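Local coordinates for conserved hypothetical protein NMB0706 (PDB 1RV9), which is of unknown function but belongs to the multi-copper polyphenol oxidoreductase laccase family of the CNF1/YfiH clan, and so may be an enzyme, at residues G42-L47 against T51-N56; H82-V87 against L146-A151; C228-L231 against F237-R240. All blocks are in the same frame, centred on the assembly; numbering follows the deposited sequence.

Following the chain from its N terminus, the three contacts come in series, none nested in or crossing another. Interaction 1 folds the long loop between strand 28-33 and helix 57-71 back on itself, with three residues between its segments. Interaction 2 spans 58 residues and ties the edge strand 86-88 of the six-stranded sheet to helix 145-153. Interaction 3 closes a short loop between strand 221-224 and helix 239-242. The ring of Phe237 packs against backbone oxygens of Tyr44, Gln45 and Leu47, so interactions 1 and 3 touch. Interactions 1 and 2 share a sulfate, bound by His52 and His82 together with Arg247, while interactions 2 and 3 lie on opposite sides of the chain's centre.

Interaction 1: residues G42-L47 against T51-N56; sequences GAYQSL and THVGDN. With SO4 (sulfate ion), chain B.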
ATOM      1  N   GLY A  42      15.622 -16.277  -7.592  1.00 13.22           N
ATOM      2  CA  GLY A  42      16.542 -15.183  -7.841  1.00 13.21           C
ATOM      3  C   GLY A  42      16.134 -13.870  -7.209  1.00 13.14           C
ATOM      4  O   GLY A  42      15.802 -13.816  -6.028  1.00 14.91           O
ATOM      5  N   ALA A  43      16.165 -12.810  -8.007  1.00 13.74           N
ATOM      6  CA  ALA A  43      15.815 -11.474  -7.535  1.00 14.47           C
ATOM      7  C   ALA A  43      14.362 -11.392  -7.097  1.00 14.46           C
ATOM      8  O   ALA A  43      13.980 -10.495  -6.354  1.00 14.57           O
ATOM      9  CB  ALA A  43      16.067 -10.448  -8.640  1.00 15.55           C
ATOM     10  N   TYR A  44      13.545 -12.327  -7.553  1.00 13.06           N
ATOM     11  CA  TYR A  44      12.138 -12.292  -7.213  1.00 13.81           C
ATOM     12  C   TYR A  44      11.921 -13.241  -6.089  1.00 15.23           C
ATOM     13  O   TYR A  44      10.784 -13.603  -5.773  1.00 12.76           O
ATOM     14  CB  TYR A  44      11.307 -12.704  -8.421  1.00 14.10           C
ATOM     15  CG  TYR A  44      11.613 -11.865  -9.633  1.00 13.03           C
ATOM     16  CD1 TYR A  44      12.464 -12.334 -10.634  1.00 13.99           C
ATOM     17  CD2 TYR A  44      11.105 -10.570  -9.751  1.00 12.82           C
ATOM     18  CE1 TYR A  44      12.806 -11.533 -11.721  1.00 13.01           C
ATOM     19  CE2 TYR A  44      11.445  -9.755 -10.841  1.00 11.83           C
ATOM     20  CZ  TYR A  44      12.298 -10.245 -11.818  1.00 13.26           C
ATOM     21  OH  TYR A  44      12.657  -9.441 -12.875  1.00 13.01           O
ATOM     22  N   GLN A  45      12.977 -13.610  -5.391  1.00 17.22           N
ATOM     23  CA  GLN A  45      12.638 -14.603  -4.420  1.00 22.03           C
ATOM     24  C   GLN A  45      11.514 -14.609  -3.441  1.00 23.07           C
ATOM     25  O   GLN A  45      11.364 -13.867  -2.435  1.00 23.19           O
ATOM     26  CB  GLN A  45      13.862 -15.239  -3.765  1.00 24.27           C
ATOM     27  CG  GLN A  45      14.797 -14.574  -2.799  1.00 27.34           C
ATOM     28  CD  GLN A  45      15.995 -15.493  -2.686  1.00 29.91           C
ATOM     29  OE1 GLN A  45      16.831 -15.540  -3.592  1.00 28.58           O
ATOM     30  NE2 GLN A  45      16.042 -16.298  -1.624  1.00 30.59           N
ATOM     31  N   SER A  46      10.763 -15.571  -3.974  1.00 23.38           N
ATOM     32  CA  SER A  46       9.583 -16.282  -3.714  1.00 19.27           C
ATOM     33  C   SER A  46       8.193 -15.712  -3.905  1.00 15.58           C
ATOM     34  O   SER A  46       7.607 -15.883  -5.001  1.00 13.45           O
ATOM     35  CB  SER A  46       9.900 -17.116  -2.465  1.00 23.40           C
ATOM     36  OG  SER A  46       8.991 -17.015  -1.440  1.00 19.53           O
ATOM     37  N   LEU A  47       7.617 -15.043  -2.926  1.00 14.16           N
ATOM     38  CA  LEU A  47       6.253 -14.607  -3.249  1.00 11.99           C
ATOM     39  C   LEU A  47       6.029 -13.327  -4.049  1.00 11.96           C
ATOM     40  O   LEU A  47       5.386 -12.401  -3.573  1.00 11.60           O
ATOM     41  CB  LEU A  47       5.343 -14.633  -2.017  1.00 11.40           C
ATOM     42  CG  LEU A  47       3.826 -14.766  -2.200  1.00  9.97           C
ATOM     43  CD1 LEU A  47       3.421 -16.174  -2.670  1.00 11.91           C
ATOM     44  CD2 LEU A  47       3.175 -14.490  -0.840  1.00 11.67           C
ATOM     45  N   THR A  51       3.214  -8.696 -12.028  1.00 11.46           N
ATOM     46  CA  THR A  51       3.374  -9.213 -13.385  1.00 12.16           C
ATOM     47  C   THR A  51       4.118  -8.230 -14.283  1.00 13.57           C
ATOM     48  O   THR A  51       4.329  -8.501 -15.465  1.00 14.47           O
ATOM     49  CB  THR A  51       2.012  -9.465 -14.048  1.00 12.82           C
ATOM     50  OG1 THR A  51       1.304  -8.224 -14.157  1.00 14.59           O
ATOM     51  CG2 THR A  51       1.186 -10.444 -13.235  1.00 13.34           C
ATOM     52  N   HIS A  52       4.517  -7.098 -13.715  1.00 12.33           N
ATOM     53  CA  HIS A  52       5.196  -6.045 -14.466  1.00 13.10           C
ATOM     54  C   HIS A  52       6.656  -5.837 -14.078  1.00 12.34           C
ATOM     55  O   HIS A  52       7.232  -4.790 -14.384  1.00 13.90           O
ATOM     56  CB  HIS A  52       4.450  -4.727 -14.254  1.00 14.99           C
ATOM     57  CG  HIS A  52       4.455  -4.261 -12.827  1.00 17.28           C
ATOM     58  ND1 HIS A  52       3.906  -5.000 -11.799  1.00 17.48           N
ATOM     59  CD2 HIS A  52       4.962  -3.142 -12.256  1.00 18.66           C
ATOM     60  CE1 HIS A  52       4.074  -4.355 -10.658  1.00 19.14           C
ATOM     61  NE2 HIS A  52       4.712  -3.226 -10.907  1.00 17.73           N
ATOM     62  N   VAL A  53       7.264  -6.820 -13.424  1.00 10.50           N
ATOM     63  CA  VAL A  53       8.642  -6.660 -12.985  1.00 10.40           C
ATOM     64  C   VAL A  53       9.683  -7.588 -13.610  1.00 11.21           C
ATOM     65  O   VAL A  53      10.833  -7.619 -13.166  1.00 11.30           O
ATOM     66  CB  VAL A  53       8.728  -6.744 -11.441  1.00 11.24           C
ATOM     67  CG1 VAL A  53       7.918  -5.603 -10.819  1.00 11.99           C
ATOM     68  CG2 VAL A  53       8.186  -8.085 -10.950  1.00 11.80           C
ATOM     69  N   GLY A  54       9.283  -8.332 -14.639  1.00 11.51           N
ATOM     70  CA  GLY A  54      10.218  -9.213 -15.325  1.00 13.06           C
ATOM     71  C   GLY A  54      10.345 -10.647 -14.841  1.00 14.79           C
ATOM     72  O   GLY A  54      11.242 -11.374 -15.281  1.00 14.25           O
ATOM     73  N   ASP A  55       9.455 -11.064 -13.946  1.00 14.43           N
ATOM     74  CA  ASP A  55       9.480 -12.421 -13.405  1.00 15.99           C
ATOM     75  C   ASP A  55       8.776 -13.370 -14.378  1.00 16.57           C
ATOM     76  O   ASP A  55       8.143 -12.926 -15.336  1.00 16.97           O
ATOM     77  CB  ASP A  55       8.777 -12.434 -12.038  1.00 15.46           C
ATOM     78  CG  ASP A  55       9.023 -13.712 -11.249  1.00 16.71           C
ATOM     79  OD1 ASP A  55       9.813 -14.568 -11.698  1.00 15.71           O
ATOM     80  OD2 ASP A  55       8.424 -13.858 -10.160  1.00 14.12           O
ATOM     81  N   ASN A  56       8.901 -14.673 -14.142  1.00 18.40           N
ATOM     82  CA  ASN A  56       8.251 -15.663 -14.996  1.00 18.94           C
ATOM     83  C   ASN A  56       6.743 -15.556 -14.778  1.00 18.45           C
ATOM     84  O   ASN A  56       6.267 -15.659 -13.650  1.00 16.91           O
ATOM     85  CB  ASN A  56       8.741 -17.071 -14.640  1.00 22.57           C
ATOM     86  CG  ASN A  56       8.039 -18.156 -15.439  1.00 23.98           C
ATOM     87  OD1 ASN A  56       6.889 -18.501 -15.167  1.00 26.85           O
ATOM     88  ND2 ASN A  56       8.728 -18.694 -16.440  1.00 28.49           N
TER
HETATM   89  S   SO4 B 500       6.538   0.285  -9.940  1.00 23.09           S
HETATM   90  O1  SO4 B 500       6.832   0.646 -11.342  1.00 25.09           O
HETATM   91  O2  SO4 B 500       6.232  -1.157  -9.856  1.00 23.52           O
HETATM   92  O3  SO4 B 500       7.711   0.585  -9.101  1.00 24.82           O
HETATM   93  O4  SO4 B 500       5.376   1.055  -9.465  1.00 25.12           O
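Tyr44 reaches across to Val53, Gly54 and Asp55 where the irregular loop between strand 28-33 and helix 57-71 doubles back, a surface contact without regular secondary structure. CG of Tyr44 stands anti to its carbonyl carbon (chi1 -55°), which sends the ring out from 42-47 toward the second segment. At its far end the hydroxyl donates a hydrogen bond of 2.6 Å from Tyr44 OH to Val53 O. This acceptor lies near the ring plane at the edge, whereas the donor is tilted from the carbonyl plane. Beside the bond, Val53 CG2 approaches Tyr44 CE2 at 3.7 Å.

Asp55 lies over one face of the same ring. Its CB makes a CH-pi contact over the face, 3.7 Å from the centroid of the Tyr44 ring. With CG anti to the backbone N (chi1 -167°), the carboxylate extends over the CG side of the ring, stacked with the two planes only 6° apart. Asp55 OD2 lies 3.6 Å from Tyr44 CB. The same Asp55 OD2 is hydrogen-bonded by Ser40 OG and Asn48 ND2, which probably fixes the turn of the carboxylate; Asn56 N meets Asp55 OD1 from above the carboxylate plane, and Asn56's own OD1 caps the start of helix 57-71.

His52 takes no part in the Tyr44 contact; it helps hold a sulfate, probably from the crystallisation liquor, together with His82 and Arg247. Val53 CG1 covers one face of the imidazole, and at the ring edge His52 NE2 donates to sulfate O2 at 2.8 Å.

Interaction 2: residues H82-V87 against L146-A151; sequences HSTVVV and LQNTIA. With SO4 (sulfate ion), chain B.
An edge strand of the six-stranded mixed sheet meets a helix here: Thr84, in the loop that leads into strand 86-88, and Val86, near its beginning, rest on Asn148 and Thr149 of helix 145-153. The polar link is a nearly straight hydrogen bond, 2.9 Å from Asn148 ND2 to Thr84 O with an N-H...O angle of 169°. The acceptor lies in the amide plane of Asn148, although the donor is tilted 27° from the carbonyl plane of Thr84. Val86 supplies the apolar part. Its CG2, anti to the carbonyl carbon, lies 3.8 Å from Asn148 CB and 3.7 Å from Thr149 OG1, the side chains of Val86 and Thr149 crossing at about a right angle. That hydroxyl is hydrogen-bonded to Val145 O, one turn earlier in the helix.

Just before the strand, Ser83 OG accepts from Val85 N in an ST turn and also bonds Asp100, while His82 NE2 binds the sulfate at O4. Asp100, Cys118 and His135 are arranged as in a Cys-His-Asp triad, an unconfirmed pattern; the His82 ring packs edge-to-face with that of His135 and also touches Cys118. Val86 also packs on Ala101 and Val103 of strand 101-104, and Thr149 reaches Phe123 of strand 119-125, seating the helix against the sheet.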
ATOM      1  N   HIS A  82       0.796   4.874 -10.588  1.00  7.66           N
ATOM      2  CA  HIS A  82       1.136   5.999  -9.723  1.00  9.80           C
ATOM      3  C   HIS A  82       0.213   7.197  -9.908  1.00  9.72           C
ATOM      4  O   HIS A  82       0.634   8.355  -9.828  1.00 11.47           O
ATOM      5  CB  HIS A  82       2.599   6.384  -9.946  1.00  9.00           C
ATOM      6  CG  HIS A  82       3.562   5.350  -9.452  1.00 10.39           C
ATOM      7  ND1 HIS A  82       4.063   5.354  -8.169  1.00  9.85           N
ATOM      8  CD2 HIS A  82       4.070   4.243 -10.049  1.00 10.89           C
ATOM      9  CE1 HIS A  82       4.837   4.297  -7.995  1.00 10.37           C
ATOM     10  NE2 HIS A  82       4.857   3.607  -9.121  1.00  9.67           N
ATOM     11  N   SER A  83      -1.057   6.888 -10.145  1.00 10.49           N
ATOM     12  CA  SER A  83      -2.104   7.880 -10.330  1.00 10.10           C
ATOM     13  C   SER A  83      -2.804   8.078  -8.994  1.00  9.96           C
ATOM     14  O   SER A  83      -2.387   7.537  -7.966  1.00  9.13           O
ATOM     15  CB  SER A  83      -3.139   7.375 -11.338  1.00 11.00           C
ATOM     16  OG  SER A  83      -3.937   6.347 -10.756  1.00 11.63           O
ATOM     17  N   THR A  84      -3.880   8.851  -9.019  1.00  8.70           N
ATOM     18  CA  THR A  84      -4.678   9.097  -7.823  1.00  9.53           C
ATOM     19  C   THR A  84      -6.073   8.537  -8.094  1.00  9.43           C
ATOM     20  O   THR A  84      -7.040   8.886  -7.418  1.00 10.37           O
ATOM     21  CB  THR A  84      -4.794  10.605  -7.521  1.00 10.23           C
ATOM     22  OG1 THR A  84      -5.430  11.266  -8.623  1.00 12.37           O
ATOM     23  CG2 THR A  84      -3.415  11.210  -7.289  1.00 10.92           C
ATOM     24  N   VAL A  85      -6.159   7.650  -9.083  1.00  8.73           N
ATOM     25  CA  VAL A  85      -7.429   7.051  -9.481  1.00  8.92           C
ATOM     26  C   VAL A  85      -7.880   5.904  -8.585  1.00  9.59           C
ATOM     27  O   VAL A  85      -7.123   4.968  -8.316  1.00  9.61           O
ATOM     28  CB  VAL A  85      -7.361   6.552 -10.945  1.00 10.01           C
ATOM     29  CG1 VAL A  85      -8.692   5.933 -11.367  1.00  9.77           C
ATOM     30  CG2 VAL A  85      -7.012   7.714 -11.860  1.00 11.74           C
ATOM     31  N   VAL A  86      -9.130   5.997  -8.142  1.00  8.04           N
ATOM     32  CA  VAL A  86      -9.746   5.001  -7.272  1.00  9.01           C
ATOM     33  C   VAL A  86     -10.874   4.312  -8.032  1.00 10.17           C
ATOM     34  O   VAL A  86     -11.661   4.969  -8.715  1.00 11.64           O
ATOM     35  CB  VAL A  86     -10.360   5.666  -6.019  1.00 10.58           C
ATOM     36  CG1 VAL A  86     -10.891   4.602  -5.069  1.00 10.77           C
ATOM     37  CG2 VAL A  86      -9.331   6.551  -5.336  1.00 11.07           C
ATOM     38  N   VAL A  87     -10.949   2.989  -7.918  1.00  9.45           N
ATOM     39  CA  VAL A  87     -12.000   2.225  -8.578  1.00 10.78           C
ATOM     40  C   VAL A  87     -12.726   1.345  -7.571  1.00 10.20           C
ATOM     41  O   VAL A  87     -12.262   1.167  -6.445  1.00 10.14           O
ATOM     42  CB  VAL A  87     -11.434   1.301  -9.678  1.00 10.65           C
ATOM     43  CG1 VAL A  87     -10.744   2.127 -10.748  1.00 10.66           C
ATOM     44  CG2 VAL A  87     -10.465   0.290  -9.069  1.00  9.66           C
ATOM     45  N   LEU A 146      -4.790   9.342  -1.335  1.00  6.63           N
ATOM     46  CA  LEU A 146      -5.439   9.020  -0.066  1.00  7.95           C
ATOM     47  C   LEU A 146      -6.745   9.798   0.090  1.00  8.63           C
ATOM     48  O   LEU A 146      -7.768   9.234   0.490  1.00  7.89           O
ATOM     49  CB  LEU A 146      -4.502   9.302   1.113  1.00  8.31           C
ATOM     50  CG  LEU A 146      -3.203   8.482   1.136  1.00  8.14           C
ATOM     51  CD1 LEU A 146      -2.494   8.675   2.465  1.00  8.41           C
ATOM     52  CD2 LEU A 146      -3.508   7.002   0.934  1.00  9.92           C
ATOM     53  N   GLN A 147      -6.715  11.087  -0.235  1.00  9.21           N
ATOM     54  CA  GLN A 147      -7.917  11.909  -0.135  1.00  9.03           C
ATOM     55  C   GLN A 147      -9.016  11.368  -1.045  1.00  9.88           C
ATOM     56  O   GLN A 147     -10.183  11.327  -0.656  1.00 10.63           O
ATOM     57  CB  GLN A 147      -7.619  13.372  -0.497  1.00  9.00           C
ATOM     58  CG  GLN A 147      -6.661  14.083   0.454  1.00  9.31           C
ATOM     59  CD  GLN A 147      -5.214  13.993   0.009  1.00 11.93           C
ATOM     60  OE1 GLN A 147      -4.710  12.910  -0.292  1.00 10.50           O
ATOM     61  NE2 GLN A 147      -4.535  15.135  -0.027  1.00 11.41           N
ATOM     62  N   ASN A 148      -8.649  10.943  -2.253  1.00  9.12           N
ATOM     63  CA  ASN A 148      -9.637  10.405  -3.186  1.00  8.84           C
ATOM     64  C   ASN A 148     -10.200   9.074  -2.694  1.00  8.79           C
ATOM     65  O   ASN A 148     -11.376   8.770  -2.907  1.00  8.03           O
ATOM     66  CB  ASN A 148      -9.029  10.219  -4.580  1.00  9.97           C
ATOM     67  CG  ASN A 148      -8.666  11.534  -5.236  1.00 11.77           C
ATOM     68  OD1 ASN A 148      -9.141  12.593  -4.825  1.00 13.59           O
ATOM     69  ND2 ASN A 148      -7.833  11.472  -6.268  1.00 12.86           N
ATOM     70  N   THR A 149      -9.363   8.276  -2.042  1.00  8.64           N
ATOM     71  CA  THR A 149      -9.815   6.989  -1.524  1.00  9.06           C
ATOM     72  C   THR A 149     -10.816   7.218  -0.396  1.00  8.36           C
ATOM     73  O   THR A 149     -11.878   6.599  -0.351  1.00  9.20           O
ATOM     74  CB  THR A 149      -8.628   6.161  -1.005  1.00  7.91           C
ATOM     75  OG1 THR A 149      -7.726   5.907  -2.089  1.00  7.73           O
ATOM     76  CG2 THR A 149      -9.114   4.827  -0.424  1.00  8.56           C
ATOM     77  N   ILE A 150     -10.471   8.125   0.509  1.00  8.63           N
ATOM     78  CA  ILE A 150     -11.338   8.458   1.631  1.00  9.12           C
ATOM     79  C   ILE A 150     -12.709   8.904   1.122  1.00  9.14           C
ATOM     80  O   ILE A 150     -13.746   8.482   1.639  1.00  9.82           O
ATOM     81  CB  ILE A 150     -10.693   9.581   2.479  1.00  7.99           C
ATOM     82  CG1 ILE A 150      -9.489   9.016   3.239  1.00  9.35           C
ATOM     83  CG2 ILE A 150     -11.714  10.191   3.432  1.00 10.06           C
ATOM     84  CD1 ILE A 150      -8.577  10.073   3.826  1.00  9.24           C
ATOM     85  N   ALA A 151     -12.710   9.751   0.098  1.00 10.40           N
ATOM     86  CA  ALA A 151     -13.957  10.249  -0.470  1.00 11.01           C
ATOM     87  C   ALA A 151     -14.791   9.127  -1.074  1.00 11.85           C
ATOM     88  O   ALA A 151     -16.012   9.085  -0.901  1.00 13.20           O
ATOM     89  CB  ALA A 151     -13.664  11.300  -1.533  1.00 12.87           C
TER
HETATM   90  S   SO4 B 500       6.538   0.285  -9.940  1.00 23.09           S
HETATM   91  O1  SO4 B 500       6.832   0.646 -11.342  1.00 25.09           O
HETATM   92  O2  SO4 B 500       6.232  -1.157  -9.856  1.00 23.52           O
HETATM   93  O3  SO4 B 500       7.711   0.585  -9.101  1.00 24.82           O
HETATM   94  O4  SO4 B 500       5.376   1.055  -9.465  1.00 25.12           O

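Interaction 3: residues C228-L231 against F237-R240; sequences CTVL and FSYR
The CG2 methyl of Val230 meets the hydroxyl of Ser238 in a van der Waals contact, 3.3 Å from Val230 CG2 to Ser238 OG. That methyl stands anti to the carbonyl carbon of Val230, the torsion that carries it across to the second segment. From there it also reaches Arg240, whose CB is 3.9 Å from Val230 CG2, the two side chains crossing at a slant. The arginine chain bends at chi2 (65°), and its guanidinium end leads away from the contact. The residue before Val230, Thr229, faces the backbone on the other segment: its CB lies 3.8 Å from Phe237 O, a buried carbonyl oxygen that finds no partner in the model. In return the CB of Ser238 points toward the first segment and comes within 3.6 Å of Thr229 O.

The contact closes the loop leading into helix 239-242, where Ser238 is the N-cap. Its OG, anti to the backbone N (chi1 174°), bonds Arg241 N at the helix start and also pairs with Asp117. Asp117 further accepts from Thr229 OG1 and Arg240 N, so one carboxylate connects both segments. The side chain of Arg241 in turn bonds the carbonyl oxygens of Thr229 and Val230. Within the first segment, Cys228 SG accepts a long N-H...S bond from Leu231 N at 3.5 Å. The CB of Phe237 points away from residues 228-231, and its side chain packs on Met248 and Thr245.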
ATOM      1  N   CYS A 228      10.612  -1.283   7.592  1.00 11.52           N
ATOM      2  CA  CYS A 228      11.453  -0.648   6.587  1.00 11.01           C
ATOM      3  C   CYS A 228      11.723  -1.768   5.600  1.00 12.12           C
ATOM      4  O   CYS A 228      12.373  -2.760   5.930  1.00 12.23           O
ATOM      5  CB  CYS A 228      12.788  -0.142   7.131  1.00 12.71           C
ATOM      6  SG  CYS A 228      13.806   0.527   5.770  1.00 12.71           S
ATOM      7  N   THR A 229      11.199  -1.621   4.392  1.00  9.88           N
ATOM      8  CA  THR A 229      11.380  -2.634   3.371  1.00 10.34           C
ATOM      9  C   THR A 229      12.845  -2.831   2.990  1.00 10.84           C
ATOM     10  O   THR A 229      13.239  -3.915   2.568  1.00 12.34           O
ATOM     11  CB  THR A 229      10.571  -2.283   2.117  1.00  9.66           C
ATOM     12  OG1 THR A 229      10.873  -0.941   1.714  1.00 10.03           O
ATOM     13  CG2 THR A 229       9.084  -2.395   2.402  1.00  9.21           C
ATOM     14  N   VAL A 230      13.657  -1.789   3.145  1.00 11.73           N
ATOM     15  CA  VAL A 230      15.072  -1.896   2.803  1.00 12.21           C
ATOM     16  C   VAL A 230      15.849  -2.688   3.855  1.00 13.60           C
ATOM     17  O   VAL A 230      16.607  -3.601   3.525  1.00 13.07           O
ATOM     18  CB  VAL A 230      15.718  -0.500   2.641  1.00 11.80           C
ATOM     19  CG1 VAL A 230      17.228  -0.630   2.504  1.00 11.77           C
ATOM     20  CG2 VAL A 230      15.146   0.189   1.415  1.00 12.79           C
ATOM     21  N   LEU A 231      15.646  -2.344   5.122  1.00 13.50           N
ATOM     22  CA  LEU A 231      16.338  -3.014   6.217  1.00 15.20           C
ATOM     23  C   LEU A 231      15.935  -4.474   6.421  1.00 15.47           C
ATOM     24  O   LEU A 231      16.782  -5.324   6.690  1.00 15.47           O
ATOM     25  CB  LEU A 231      16.122  -2.235   7.520  1.00 16.04           C
ATOM     26  CG  LEU A 231      16.759  -2.801   8.794  1.00 18.50           C
ATOM     27  CD1 LEU A 231      18.264  -2.925   8.609  1.00 20.05           C
ATOM     28  CD2 LEU A 231      16.443  -1.888   9.971  1.00 19.98           C
ATOM     29  N   PHE A 237      10.448  -7.291  -0.251  1.00 10.71           N
ATOM     30  CA  PHE A 237      11.116  -6.958  -1.504  1.00  9.27           C
ATOM     31  C   PHE A 237      11.390  -5.457  -1.405  1.00  8.83           C
ATOM     32  O   PHE A 237      10.647  -4.727  -0.738  1.00  8.55           O
ATOM     33  CB  PHE A 237      10.192  -7.185  -2.703  1.00  9.82           C
ATOM     34  CG  PHE A 237       9.879  -8.627  -2.986  1.00  9.51           C
ATOM     35  CD1 PHE A 237      10.880  -9.507  -3.382  1.00 12.29           C
ATOM     36  CD2 PHE A 237       8.569  -9.089  -2.918  1.00  9.00           C
ATOM     37  CE1 PHE A 237      10.580 -10.828  -3.716  1.00 11.03           C
ATOM     38  CE2 PHE A 237       8.256 -10.406  -3.248  1.00 11.50           C
ATOM     39  CZ  PHE A 237       9.265 -11.277  -3.649  1.00 11.47           C
ATOM     40  N   SER A 238      12.440  -4.995  -2.076  1.00  8.72           N
ATOM     41  CA  SER A 238      12.787  -3.579  -2.067  1.00  8.50           C
ATOM     42  C   SER A 238      13.472  -3.161  -3.357  1.00  9.26           C
ATOM     43  O   SER A 238      14.514  -3.709  -3.725  1.00 12.16           O
ATOM     44  CB  SER A 238      13.710  -3.252  -0.893  1.00  7.74           C
ATOM     45  OG  SER A 238      14.157  -1.906  -0.972  1.00  8.82           O
ATOM     46  N   TYR A 239      12.883  -2.191  -4.046  1.00  9.63           N
ATOM     47  CA  TYR A 239      13.463  -1.697  -5.281  1.00  9.36           C
ATOM     48  C   TYR A 239      14.754  -0.943  -4.978  1.00  9.56           C
ATOM     49  O   TYR A 239      15.751  -1.081  -5.690  1.00 10.32           O
ATOM     50  CB  TYR A 239      12.476  -0.772  -6.004  1.00  9.11           C
ATOM     51  CG  TYR A 239      13.065  -0.116  -7.230  1.00 10.67           C
ATOM     52  CD1 TYR A 239      13.774   1.081  -7.130  1.00 12.60           C
ATOM     53  CD2 TYR A 239      12.969  -0.723  -8.478  1.00 11.07           C
ATOM     54  CE1 TYR A 239      14.379   1.654  -8.246  1.00 13.15           C
ATOM     55  CE2 TYR A 239      13.572  -0.158  -9.599  1.00 12.86           C
ATOM     56  CZ  TYR A 239      14.274   1.027  -9.473  1.00 14.09           C
ATOM     57  OH  TYR A 239      14.887   1.578 -10.574  1.00 16.77           O
ATOM     58  N   ARG A 240      14.733  -0.139  -3.922  1.00  9.79           N
ATOM     59  CA  ARG A 240      15.908   0.630  -3.535  1.00 11.16           C
ATOM     60  C   ARG A 240      17.084  -0.295  -3.269  1.00 11.42           C
ATOM     61  O   ARG A 240      18.224   0.000  -3.634  1.00 12.82           O
ATOM     62  CB  ARG A 240      15.627   1.448  -2.270  1.00 13.26           C
ATOM     63  CG  ARG A 240      16.855   2.195  -1.752  1.00 16.84           C
ATOM     64  CD  ARG A 240      17.307   3.254  -2.749  1.00 20.72           C
ATOM     65  NE  ARG A 240      18.605   3.838  -2.410  1.00 22.62           N
ATOM     66  CZ  ARG A 240      19.779   3.282  -2.698  1.00 24.03           C
ATOM     67  NH1 ARG A 240      19.836   2.118  -3.333  1.00 24.74           N
ATOM     68  NH2 ARG A 240      20.905   3.899  -2.358  1.00 25.46           N
TER